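Local coordinates for protein histidine acid phosphatase (Bifidobacterium longum subsp. infantis, PDB 6RXD) that probably removes phosphate groups from phytate and other inositol polyphosphates, and from 2,3-bisphosphoglycerate, as a histidine acid phosphatase of the MINPP type, at residues 212-215 with 216-220; 222-225 with 226-230; 342-345 with 346-349; 351-354 with 355-359; 432-436 with 437-441. One frame throughout, in Å; residues are numbered along the deposited sequence.

Interaction 1 of 5, residues 212-215 with 216-220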
loop_
_atom_site.group_PDB
_atom_site.type_symbol
_atom_site.label_atom_id
_atom_site.label_comp_id
_atom_site.label_asym_id
_atom_site.label_seq_id
_atom_site.Cartn_x
_atom_site.Cartn_y
_atom_site.Cartn_z
ATOM N N ASN A 212 -2.889 20.234 4.159
ATOM C CA ASN A 212 -2.779 21.353 3.234
ATOM C C ASN A 212 -1.331 21.774 2.971
ATOM O O ASN A 212 -0.944 21.999 1.816
ATOM C CB ASN A 212 -3.579 22.546 3.761
ATOM C CG ASN A 212 -3.810 23.602 2.702
ATOM O OD1 ASN A 212 -4.271 23.302 1.606
ATOM N ND2 ASN A 212 -3.477 24.843 3.023
ATOM N N ASN A 213 -0.541 21.892 4.034
ATOM C CA ASN A 213 0.865 22.254 3.877
ATOM C C ASN A 213 1.603 21.195 3.065
ATOM O O ASN A 213 2.444 21.522 2.234
ATOM C CB ASN A 213 1.549 22.470 5.225
ATOM C CG ASN A 213 0.979 23.657 5.985
ATOM O OD1 ASN A 213 0.204 24.436 5.432
ATOM N ND2 ASN A 213 1.351 23.789 7.252
ATOM N N TYR A 214 1.260 19.927 3.276
ATOM C CA TYR A 214 1.893 18.857 2.507
ATOM C C TYR A 214 1.531 18.916 1.018
ATOM O O TYR A 214 2.410 18.813 0.160
ATOM C CB TYR A 214 1.552 17.479 3.099
ATOM C CG TYR A 214 1.847 16.334 2.146
ATOM C CD1 TYR A 214 3.132 15.811 2.028
ATOM C CD2 TYR A 214 0.838 15.780 1.364
ATOM C CE1 TYR A 214 3.406 14.756 1.146
ATOM C CE2 TYR A 214 1.098 14.752 0.477
ATOM C CZ TYR A 214 2.385 14.244 0.372
ATOM O OH TYR A 214 2.633 13.224 -0.514
ATOM N N GLN A 215 0.250 19.074 0.702
ATOM C CA GLN A 215 -0.151 19.150 -0.705
ATOM C C GLN A 215 0.484 20.352 -1.406
ATOM O O GLN A 215 0.926 20.244 -2.554
ATOM C CB GLN A 215 -1.678 19.169 -0.846
ATOM C CG GLN A 215 -2.339 17.843 -0.462
ATOM C CD GLN A 215 -2.000 16.715 -1.420
ATOM O OE1 GLN A 215 -1.662 16.955 -2.580
ATOM N NE2 GLN A 215 -2.091 15.477 -0.940
ATOM N N ASN A 216 0.539 21.492 -0.719
ATOM C CA ASN A 216 1.213 22.667 -1.273
ATOM C C ASN A 216 2.711 22.437 -1.451
ATOM O O ASN A 216 3.304 22.860 -2.449
ATOM C CB ASN A 216 0.953 23.911 -0.416
ATOM C CG ASN A 216 -0.463 24.434 -0.569
ATOM O OD1 ASN A 216 -1.117 24.193 -1.583
ATOM N ND2 ASN A 216 -0.943 25.153 0.441
ATOM N N PHE A 217 3.314 21.739 -0.496
ATOM C CA PHE A 217 4.736 21.439 -0.574
ATOM C C PHE A 217 5.097 20.625 -1.811
ATOM O O PHE A 217 5.952 21.034 -2.603
ATOM C CB PHE A 217 5.203 20.702 0.672
ATOM C CG PHE A 217 6.658 20.342 0.638
ATOM C CD1 PHE A 217 7.627 21.312 0.844
ATOM C CD2 PHE A 217 7.057 19.034 0.388
ATOM C CE1 PHE A 217 8.971 20.987 0.805
ATOM C CE2 PHE A 217 8.402 18.701 0.351
ATOM C CZ PHE A 217 9.359 19.678 0.561
ATOM N N VAL A 218 4.450 19.475 -1.984
ATOM C CA VAL A 218 4.795 18.601 -3.102
ATOM C C VAL A 218 4.436 19.208 -4.457
ATOM O O VAL A 218 5.129 18.967 -5.445
ATOM C CB VAL A 218 4.201 17.176 -2.969
ATOM C CG1 VAL A 218 4.731 16.489 -1.727
ATOM C CG2 VAL A 218 2.688 17.223 -2.952
ATOM N N ALA A 219 3.379 20.017 -4.498
ATOM C CA ALA A 219 2.963 20.636 -5.752
ATOM C C ALA A 219 3.993 21.641 -6.255
ATOM O O ALA A 219 4.168 21.801 -7.465
ATOM C CB ALA A 219 1.599 21.307 -5.605
ATOM N N ASN A 220 4.674 22.308 -5.327
ATOM C CA ASN A 220 5.533 23.435 -5.675
ATOM C C ASN A 220 7.018 23.261 -5.393
ATOM O O ASN A 220 7.788 24.183 -5.612
ATOM C CB ASN A 220 5.053 24.699 -4.953
ATOM C CG ASN A 220 3.665 25.098 -5.364
ATOM O OD1 ASN A 220 3.337 25.099 -6.550
ATOM N ND2 ASN A 220 2.826 25.411 -4.385
HETATM O O HOH W 1 0.406 25.776 2.856
#
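Y214 and V218 meet one helical turn apart, CG1 of V218 lying 3.6 Å from CE1 of Y214 and CG2 over one face of the same ring. With CG of Y214 anti to the backbone N (chi1 164°), the ring runs forward to this valine. The backbone beneath ties the same two residues, since V218 N donates to Y214 O over 3.0 Å with the hydrogen nearly in line (172°). On the outer side N212 and N216 also lie four residues apart, but here the amide groups only adjoin: ND2 of N212 and ND2 of N216 are 3.6 Å apart, both donors, with their planes turned 70° against each other. ND2 of N216 instead donates to a water at 2.8 Å, and this water donates to OD1 of N213 at 2.9 Å, so the i/i+3 pair is linked through solvent. Further out, the hydroxyl of Y214 bonds to the carbonyl oxygen of E356, and NE2 of Q215 to that of H191. The pattern is that of an amphipathic surface helix, 206-220, whose inner face, through the Y214 hydroxyl, reaches the backbone of E356, a residue seen to bind zinc in this protein, though no metal is modelled there.

Interaction 2 of 5, residues 222-225 with 226-230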
loop_
_atom_site.group_PDB
_atom_site.type_symbol
_atom_site.label_atom_id
_atom_site.label_comp_id
_atom_site.label_asym_id
_atom_site.label_seq_id
_atom_site.Cartn_x
_atom_site.Cartn_y
_atom_site.Cartn_z
ATOM N N ALA A 222 10.768 22.607 -5.842
ATOM C CA ALA A 222 11.645 22.651 -7.010
ATOM C C ALA A 222 12.538 21.417 -7.128
ATOM O O ALA A 222 12.855 20.983 -8.236
ATOM C CB ALA A 222 12.495 23.924 -6.991
ATOM N N THR A 223 12.955 20.861 -5.993
ATOM C CA THR A 223 13.837 19.699 -6.022
ATOM C C THR A 223 13.093 18.480 -6.531
ATOM O O THR A 223 13.576 17.776 -7.420
ATOM C CB THR A 223 14.453 19.413 -4.648
ATOM O OG1 THR A 223 15.187 20.566 -4.224
ATOM C CG2 THR A 223 15.400 18.221 -4.726
ATOM N N ILE A 224 11.912 18.232 -5.969
ATOM C CA ILE A 224 11.076 17.123 -6.431
ATOM C C ILE A 224 10.758 17.254 -7.919
ATOM O O ILE A 224 10.855 16.280 -8.665
ATOM C CB ILE A 224 9.776 17.002 -5.594
ATOM C CG1 ILE A 224 10.123 16.559 -4.173
ATOM C CG2 ILE A 224 8.795 16.024 -6.240
ATOM C CD1 ILE A 224 9.004 16.725 -3.139
ATOM N N ALA A 225 10.393 18.458 -8.351
ATOM C CA ALA A 225 10.059 18.698 -9.748
ATOM C C ALA A 225 11.257 18.427 -10.655
ATOM O O ALA A 225 11.117 17.789 -11.699
ATOM C CB ALA A 225 9.553 20.126 -9.941
ATOM N N GLY A 226 12.432 18.902 -10.250
ATOM C CA GLY A 226 13.629 18.726 -11.057
ATOM C C GLY A 226 14.089 17.279 -11.107
ATOM O O GLY A 226 14.497 16.796 -12.159
ATOM N N ALA A 227 14.041 16.595 -9.965
ATOM C CA ALA A 227 14.462 15.202 -9.901
ATOM C C ALA A 227 13.551 14.345 -10.766
ATOM O O ALA A 227 14.006 13.418 -11.450
ATOM C CB ALA A 227 14.463 14.699 -8.456
ATOM N N GLU A 228 12.255 14.637 -10.712
ATOM C CA GLU A 228 11.290 13.877 -11.495
ATOM C C GLU A 228 11.459 14.115 -12.992
ATOM O O GLU A 228 11.264 13.194 -13.783
ATOM C CB GLU A 228 9.852 14.155 -11.024
ATOM C CG GLU A 228 9.557 13.485 -9.694
ATOM C CD GLU A 228 8.129 13.646 -9.215
ATOM O OE1 GLU A 228 7.369 14.426 -9.829
ATOM O OE2 GLU A 228 7.768 12.982 -8.208
ATOM N N LYS A 229 11.815 15.339 -13.382
ATOM C CA LYS A 229 12.145 15.603 -14.783
ATOM C C LYS A 229 13.354 14.783 -15.226
ATOM O O LYS A 229 13.339 14.159 -16.290
ATOM C CB LYS A 229 12.399 17.094 -15.031
ATOM C CG LYS A 229 12.958 17.361 -16.435
ATOM C CD LYS A 229 13.178 18.831 -16.727
ATOM C CE LYS A 229 13.654 19.013 -18.168
ATOM N NZ LYS A 229 12.806 18.244 -19.130
ATOM N N THR A 230 14.397 14.778 -14.398
ATOM C CA THR A 230 15.596 14.003 -14.691
ATOM C C THR A 230 15.234 12.531 -14.895
ATOM O O THR A 230 15.690 11.881 -15.838
ATOM C CB THR A 230 16.631 14.144 -13.559
ATOM O OG1 THR A 230 17.123 15.494 -13.542
ATOM C CG2 THR A 230 17.800 13.186 -13.767
#
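The carboxylate of E228 has the CG2 methyl of I224 over one face, CG2 standing 3.9 Å from CD and 3.8 Å from OE2. The two side chains lie side by side and point the same way. CG2 of I224 is anti to its backbone N, while the E228 chain is extended beyond CG (chi2 -176°), which lays the carboxylate against the methyl. Lower down, CG of E228 rests 3.2 Å from the carbonyl oxygen of I224, which accepts the amide of E228, at 3.0 Å. This is an ordinary i/i+4 ladder at the start of helix 222-232, its tightest rung being A227 N to T223 O at 2.8 Å. E228 also belongs to the zinc site of E228, E352 and E356; with no metal bound here, its OE2 lies close to the OE2 of E356, and such crowding would probably favour a shared proton or a cation. The amide of I224 bonds to the carboxylate of D221 just before the helix. On the buried side CB of A227 packs on Y355, and CB of A227 is itself 3.4 Å from T223 O.

Interaction 3 of 5, residues 342-345 with 346-349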
loop_
_atom_site.group_PDB
_atom_site.type_symbol
_atom_site.label_atom_id
_atom_site.label_comp_id
_atom_site.label_asym_id
_atom_site.label_seq_id
_atom_site.Cartn_x
_atom_site.Cartn_y
_atom_site.Cartn_z
ATOM N N ALA A 342 11.405 -4.614 -16.896
ATOM C CA ALA A 342 10.466 -4.460 -15.777
ATOM C C ALA A 342 11.123 -3.731 -14.607
ATOM O O ALA A 342 10.494 -2.893 -13.954
ATOM C CB ALA A 342 9.916 -5.824 -15.310
ATOM N N ARG A 343 12.387 -4.049 -14.344
ATOM C CA ARG A 343 13.120 -3.413 -13.257
ATOM C C ARG A 343 13.261 -1.907 -13.509
ATOM O O ARG A 343 13.140 -1.105 -12.592
ATOM C CB ARG A 343 14.489 -4.085 -13.096
ATOM C CG ARG A 343 15.398 -3.483 -12.039
ATOM C CD ARG A 343 16.769 -4.163 -12.087
ATOM N NE ARG A 343 17.696 -3.588 -11.120
ATOM C CZ ARG A 343 18.465 -2.535 -11.369
ATOM N NH1 ARG A 343 19.279 -2.071 -10.432
ATOM N NH2 ARG A 343 18.419 -1.949 -12.560
ATOM N N MET A 344 13.509 -1.529 -14.765
ATOM C CA MET A 344 13.576 -0.112 -15.129
ATOM C C MET A 344 12.230 0.580 -14.903
ATOM O O MET A 344 12.179 1.703 -14.400
ATOM C CB MET A 344 13.996 0.075 -16.593
ATOM C CG MET A 344 15.413 -0.370 -16.904
ATOM S SD MET A 344 16.633 0.527 -15.934
ATOM C CE MET A 344 16.245 2.217 -16.385
ATOM N N PHE A 345 11.140 -0.069 -15.311
ATOM C CA PHE A 345 9.807 0.515 -15.151
ATOM C C PHE A 345 9.419 0.609 -13.681
ATOM O O PHE A 345 8.791 1.581 -13.253
ATOM C CB PHE A 345 8.770 -0.308 -15.923
ATOM C CG PHE A 345 9.109 -0.485 -17.380
ATOM C CD1 PHE A 345 9.686 0.550 -18.096
ATOM C CD2 PHE A 345 8.889 -1.700 -18.019
ATOM C CE1 PHE A 345 10.013 0.391 -19.439
ATOM C CE2 PHE A 345 9.225 -1.870 -19.364
ATOM C CZ PHE A 345 9.787 -0.815 -20.070
ATOM N N ALA A 346 9.799 -0.409 -12.912
ATOM C CA ALA A 346 9.594 -0.383 -11.468
ATOM C C ALA A 346 10.327 0.784 -10.830
ATOM O O ALA A 346 9.812 1.411 -9.911
ATOM C CB ALA A 346 10.047 -1.701 -10.831
ATOM N N TRP A 347 11.540 1.062 -11.293
ATOM C CA TRP A 347 12.266 2.205 -10.744
ATOM C C TRP A 347 11.545 3.492 -11.074
ATOM O O TRP A 347 11.414 4.361 -10.221
ATOM C CB TRP A 347 13.692 2.262 -11.280
ATOM C CG TRP A 347 14.355 3.568 -11.014
ATOM C CD1 TRP A 347 14.771 4.057 -9.797
ATOM C CD2 TRP A 347 14.716 4.556 -11.986
ATOM N NE1 TRP A 347 15.349 5.299 -9.964
ATOM C CE2 TRP A 347 15.328 5.624 -11.297
ATOM C CE3 TRP A 347 14.558 4.651 -13.371
ATOM C CZ2 TRP A 347 15.803 6.766 -11.951
ATOM C CZ3 TRP A 347 15.025 5.793 -14.022
ATOM C CH2 TRP A 347 15.641 6.830 -13.311
ATOM N N ALA A 348 11.088 3.623 -12.317
ATOM C CA ALA A 348 10.353 4.821 -12.716
ATOM C C ALA A 348 9.128 5.041 -11.809
ATOM O O ALA A 348 8.870 6.167 -11.375
ATOM C CB ALA A 348 9.941 4.726 -14.182
ATOM N N LEU A 349 8.383 3.980 -11.508
ATOM C CA LEU A 349 7.224 4.122 -10.618
ATOM C C LEU A 349 7.635 4.393 -9.169
ATOM O O LEU A 349 7.054 5.262 -8.492
ATOM C CB LEU A 349 6.320 2.892 -10.673
ATOM C CG LEU A 349 5.580 2.685 -11.995
ATOM C CD1 LEU A 349 4.500 1.612 -11.830
ATOM C CD2 LEU A 349 4.972 3.996 -12.457
#
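F345, A346 and M344 bury most surface between these two helical turns, each by a different means. The carbonyl of F345 receives the amide of L349 at 3.0 Å, and CG of L349 lies 3.6 Å from that same oxygen; the phenyl ring itself, with CG anti to the carbonyl carbon (chi1 -55°), turns out of the contact toward S241 and L244 of helix 235-245 and M306 of helix 301-317. A346 sits against the preceding turn: its amide bonds to A342 O at 2.8 Å, and its methyl CB lies 3.4 Å from that same oxygen. M344 works at two levels. Its carbonyl takes the amide of A348 and also stands at the edge of the W347 ring, near the ring plane, with CE3 3.9 Å away. Its side chain is bent at every torsion (chi2 -60°, chi3 -57°), which curls the terminal CE back to 4.2 Å from CE3 of W347. The far end of the indole is fixed from outside, NE1 bonding to the carbonyl of Y427. This is a regular alpha-helix packed in the mainly helical part of the histidine phosphatase fold, touching helix 235-245 and, through A346 and L349 on Y309, helix 301-317.

Interaction 4 of 5, residues 351-354 with 355-359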
loop_
_atom_site.group_PDB
_atom_site.type_symbol
_atom_site.label_atom_id
_atom_site.label_comp_id
_atom_site.label_asym_id
_atom_site.label_seq_id
_atom_site.Cartn_x
_atom_site.Cartn_y
_atom_site.Cartn_z
ATOM N N ALA A 351 10.312 5.736 -8.061
ATOM C CA ALA A 351 10.883 7.071 -7.889
ATOM C C ALA A 351 9.835 8.142 -7.589
ATOM O O ALA A 351 10.051 9.039 -6.763
ATOM C CB ALA A 351 11.694 7.460 -9.113
ATOM N N GLU A 352 8.701 8.069 -8.264
ATOM C CA GLU A 352 7.648 9.052 -8.046
ATOM C C GLU A 352 7.100 8.940 -6.629
ATOM O O GLU A 352 6.898 9.945 -5.949
ATOM C CB GLU A 352 6.516 8.851 -9.053
ATOM C CG GLU A 352 5.596 10.036 -9.179
ATOM C CD GLU A 352 5.489 10.520 -10.608
ATOM O OE1 GLU A 352 6.223 11.463 -10.979
ATOM O OE2 GLU A 352 4.676 9.949 -11.363
ATOM N N ASP A 353 6.861 7.712 -6.189
ATOM C CA ASP A 353 6.358 7.501 -4.829
ATOM C C ASP A 353 7.401 7.919 -3.798
ATOM O O ASP A 353 7.081 8.560 -2.799
ATOM C CB ASP A 353 5.982 6.037 -4.616
ATOM C CG ASP A 353 4.710 5.646 -5.342
ATOM O OD1 ASP A 353 3.842 6.518 -5.574
ATOM O OD2 ASP A 353 4.586 4.452 -5.674
ATOM N N PHE A 354 8.653 7.540 -4.045
ATOM C CA PHE A 354 9.738 7.863 -3.134
ATOM C C PHE A 354 9.840 9.365 -2.890
ATOM O O PHE A 354 9.957 9.807 -1.743
ATOM C CB PHE A 354 11.079 7.324 -3.673
ATOM C CG PHE A 354 12.257 7.741 -2.854
ATOM C CD1 PHE A 354 12.656 6.986 -1.757
ATOM C CD2 PHE A 354 12.949 8.910 -3.163
ATOM C CE1 PHE A 354 13.727 7.383 -0.975
ATOM C CE2 PHE A 354 14.031 9.319 -2.384
ATOM C CZ PHE A 354 14.417 8.556 -1.289
ATOM N N TYR A 355 9.816 10.143 -3.969
ATOM C CA TYR A 355 9.989 11.591 -3.864
ATOM C C TYR A 355 8.785 12.338 -3.301
ATOM O O TYR A 355 8.952 13.366 -2.638
ATOM C CB TYR A 355 10.372 12.195 -5.227
ATOM C CG TYR A 355 11.861 12.153 -5.510
ATOM C CD1 TYR A 355 12.750 12.897 -4.742
ATOM C CD2 TYR A 355 12.370 11.376 -6.542
ATOM C CE1 TYR A 355 14.114 12.861 -4.999
ATOM C CE2 TYR A 355 13.721 11.337 -6.807
ATOM C CZ TYR A 355 14.588 12.073 -6.027
ATOM O OH TYR A 355 15.931 12.044 -6.293
ATOM N N GLU A 356 7.584 11.839 -3.575
ATOM C CA GLU A 356 6.372 12.561 -3.209
ATOM C C GLU A 356 5.791 12.102 -1.879
ATOM O O GLU A 356 5.115 12.865 -1.191
ATOM C CB GLU A 356 5.317 12.412 -4.314
ATOM C CG GLU A 356 5.721 13.030 -5.640
ATOM C CD GLU A 356 4.752 12.705 -6.762
ATOM O OE1 GLU A 356 3.597 12.315 -6.480
ATOM O OE2 GLU A 356 5.148 12.837 -7.937
ATOM N N LYS A 357 6.060 10.847 -1.516
ATOM C CA LYS A 357 5.393 10.217 -0.374
ATOM C C LYS A 357 6.321 9.512 0.617
ATOM O O LYS A 357 5.899 9.170 1.724
ATOM C CB LYS A 357 4.351 9.214 -0.899
ATOM C CG LYS A 357 3.312 9.884 -1.809
ATOM C CD LYS A 357 2.458 8.899 -2.601
ATOM C CE LYS A 357 1.475 9.644 -3.507
ATOM N NZ LYS A 357 0.588 8.714 -4.279
ATOM N N GLY A 358 7.568 9.297 0.222
ATOM C CA GLY A 358 8.507 8.555 1.045
ATOM C C GLY A 358 9.554 9.467 1.656
ATOM O O GLY A 358 9.294 10.647 1.886
ATOM N N PRO A 359 10.754 8.929 1.914
ATOM C CA PRO A 359 11.815 9.731 2.539
ATOM C C PRO A 359 12.184 10.949 1.685
ATOM O O PRO A 359 12.562 12.002 2.225
ATOM C CB PRO A 359 12.994 8.758 2.603
ATOM C CG PRO A 359 12.360 7.406 2.656
ATOM C CD PRO A 359 11.150 7.516 1.748
HETATM O O HOH W 2 3.232 9.012 -6.152
HETATM O O HOH W 3 1.395 5.986 -5.954
#
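The helical backbone carries regular bonds from Y355 N to A351 O and from K357 N to D353 O (2.8 Å), then slackens: phi drifts from -74° at Y355 to -131° at K357, and G358 N reaches F354 O in a weak bond. Past G358 the chain turns into P359, which packs against F354. Its CD lies 3.8 Å from CE1 of F354, the proline and the phenylalanine crossing at about a right angle. On the other flank F354 and Y355 form a T-shaped pair, centroids 5.4 Å apart and planes at 85°, with CD2 of F354 over the centre of the tyrosine face. This is the carboxy-terminal end of helix 339-357, and its polar side belongs to a zinc site shared with E228: E352 and E356 were seen to bind the metal in this protein, but none is present in this chain. Their side chains run alongside each other, but E352 was modelled in two conformers, so their closest approach stays doubtful. D353 OD1 and K357 NZ are 4.1 Å apart, beyond a salt bridge. Two waters bridge the pair, donating to OD1 at 2.6 and 2.5 Å and accepting weakly from NZ, while K357 has its salt bridge with E401 of helix 400-410.

Interaction 5 of 5, residues 432-436 with 437-441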
loop_
_atom_site.group_PDB
_atom_site.type_symbol
_atom_site.label_atom_id
_atom_site.label_comp_id
_atom_site.label_asym_id
_atom_site.label_seq_id
_atom_site.Cartn_x
_atom_site.Cartn_y
_atom_site.Cartn_z
ATOM N N ASN A 432 20.009 3.637 -3.213
ATOM C CA ASN A 432 18.959 3.725 -2.210
ATOM C C ASN A 432 18.274 2.382 -2.000
ATOM O O ASN A 432 17.983 1.662 -2.954
ATOM C CB ASN A 432 17.933 4.782 -2.631
ATOM C CG ASN A 432 17.142 5.330 -1.460
ATOM O OD1 ASN A 432 16.411 4.603 -0.802
ATOM N ND2 ASN A 432 17.272 6.638 -1.206
ATOM N N GLU A 433 17.990 2.067 -0.745
ATOM C CA GLU A 433 17.377 0.793 -0.393
ATOM C C GLU A 433 15.855 0.772 -0.584
ATOM O O GLU A 433 15.245 -0.301 -0.521
ATOM C CB GLU A 433 17.679 0.469 1.072
ATOM C CG GLU A 433 17.095 1.530 2.002
ATOM C CD GLU A 433 17.282 1.229 3.464
ATOM O OE1 GLU A 433 18.132 0.369 3.808
ATOM O OE2 GLU A 433 16.585 1.872 4.279
ATOM N N TRP A 434 15.237 1.931 -0.810
ATOM C CA TRP A 434 13.772 1.999 -0.905
ATOM C C TRP A 434 13.227 1.249 -2.119
ATOM O O TRP A 434 13.657 1.469 -3.256
ATOM C CB TRP A 434 13.317 3.452 -0.990
ATOM C CG TRP A 434 11.867 3.711 -0.611
ATOM C CD1 TRP A 434 11.409 4.126 0.608
ATOM C CD2 TRP A 434 10.708 3.637 -1.469
ATOM N NE1 TRP A 434 10.043 4.302 0.568
ATOM C CE2 TRP A 434 9.588 4.008 -0.692
ATOM C CE3 TRP A 434 10.507 3.283 -2.809
ATOM C CZ2 TRP A 434 8.286 4.036 -1.208
ATOM C CZ3 TRP A 434 9.209 3.316 -3.327
ATOM C CH2 TRP A 434 8.114 3.683 -2.523
ATOM N N ARG A 435 12.267 0.364 -1.873
ATOM C CA ARG A 435 11.554 -0.319 -2.960
ATOM C C ARG A 435 10.089 -0.400 -2.598
ATOM O O ARG A 435 9.747 -0.746 -1.462
ATOM C CB ARG A 435 12.058 -1.763 -3.147
ATOM C CG ARG A 435 13.523 -1.915 -3.509
ATOM C CD ARG A 435 13.803 -1.487 -4.934
ATOM N NE ARG A 435 15.194 -1.792 -5.235
ATOM C CZ ARG A 435 16.220 -1.030 -4.868
ATOM N NH1 ARG A 435 17.458 -1.405 -5.153
ATOM N NH2 ARG A 435 16.007 0.096 -4.210
ATOM N N GLY A 436 9.213 -0.103 -3.552
ATOM C CA GLY A 436 7.788 -0.239 -3.296
ATOM C C GLY A 436 7.406 -1.637 -2.860
ATOM O O GLY A 436 6.545 -1.820 -1.983
ATOM N N GLU A 437 8.062 -2.628 -3.453
ATOM C CA GLU A 437 7.685 -4.023 -3.237
ATOM C C GLU A 437 7.886 -4.447 -1.787
ATOM O O GLU A 437 7.216 -5.358 -1.310
ATOM C CB GLU A 437 8.476 -4.955 -4.171
ATOM C CG GLU A 437 9.971 -4.999 -3.813
ATOM C CD GLU A 437 10.819 -5.827 -4.736
ATOM O OE1 GLU A 437 10.359 -6.181 -5.845
ATOM O OE2 GLU A 437 11.970 -6.131 -4.342
ATOM N N SER A 438 8.810 -3.797 -1.084
ATOM C CA SER A 438 9.109 -4.193 0.291
ATOM C C SER A 438 8.618 -3.174 1.320
ATOM O O SER A 438 8.229 -3.537 2.442
ATOM C CB SER A 438 10.600 -4.526 0.470
ATOM O OG SER A 438 11.427 -3.538 -0.105
ATOM N N VAL A 439 8.599 -1.903 0.938
ATOM C CA VAL A 439 8.094 -0.876 1.837
ATOM C C VAL A 439 6.574 -0.898 1.935
ATOM O O VAL A 439 5.998 -0.825 3.034
ATOM C CB VAL A 439 8.573 0.506 1.380
ATOM C CG1 VAL A 439 7.865 1.626 2.160
ATOM C CG2 VAL A 439 10.097 0.587 1.510
ATOM N N THR A 440 5.922 -1.027 0.787
ATOM C CA THR A 440 4.469 -0.911 0.739
ATOM C C THR A 440 3.826 -1.858 -0.274
ATOM O O THR A 440 3.186 -1.437 -1.237
ATOM C CB THR A 440 4.059 0.562 0.516
ATOM O OG1 THR A 440 2.634 0.666 0.440
ATOM C CG2 THR A 440 4.712 1.142 -0.759
ATOM N N PRO A 441 3.986 -3.166 -0.053
ATOM C CA PRO A 441 3.283 -4.110 -0.922
ATOM C C PRO A 441 1.792 -3.989 -0.678
ATOM O O PRO A 441 1.353 -3.282 0.235
ATOM C CB PRO A 441 3.762 -5.464 -0.407
ATOM C CG PRO A 441 4.186 -5.207 1.045
ATOM C CD PRO A 441 4.819 -3.853 0.951
HETATM O O HOH W 4 12.843 -1.313 0.553
#
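R435 at the N-cap position opens a single helical turn, its carbonyl oxygen accepting V439 N at 2.9 Å nearly straight on and S438 N at 3.2 Å from above the carbonyl plane. Beside this turn W434 and V439 make the main side-chain contact, a CH-pi pair in which CG2 of V439 stands 3.9 Å from the centroid of the five-membered ring and 13° off its normal. CG1 of the valine approaches NE1 of the tryptophan at 3.8 Å; with V439 CG1 anti to the backbone N (chi1 170°), both branches come to the same face, CG2 over the five-membered ring and CG1 toward its NE1 rim. The loop before the turn holds itself together: OD1 of N432 takes the amide of W434 on a lone pair, in an Asx turn. NH2 of R435 reaches both N432 O (2.8 Å) and W434 O, each in the guanidinium plane, which fixes the rotation of the group. A water links E433 O with OG of S438. Around the contact, W434 lies against M404 of helix 400-410 and edge-to-face with F354 of helix 339-357, while V439 O bonds to the hydroxyl of Y472 in strand 467-472.

All five contacts are local, mostly between residues three to five apart, and differ in burial and chemistry. Interaction 1 is the surface one, with amides and a water; interaction 5 is buried and rests on an indole and a valine. Interactions 2, 3 and 4 are partly buried, and 3 and 4 share helix 339-357, the first apolar, the second mixing aromatic packing with carboxylates. Interactions 2 and 4 meet at the metal-free zinc site (E228 OE2 to E356 OE2, 2.6 Å); interaction 1 adjoins both, through F217 on I224 and Y214 OH on E356 O. Interaction 5 lies across from these, its W434 against F354 and P359, so helix 339-357 sits between loop and outer helices.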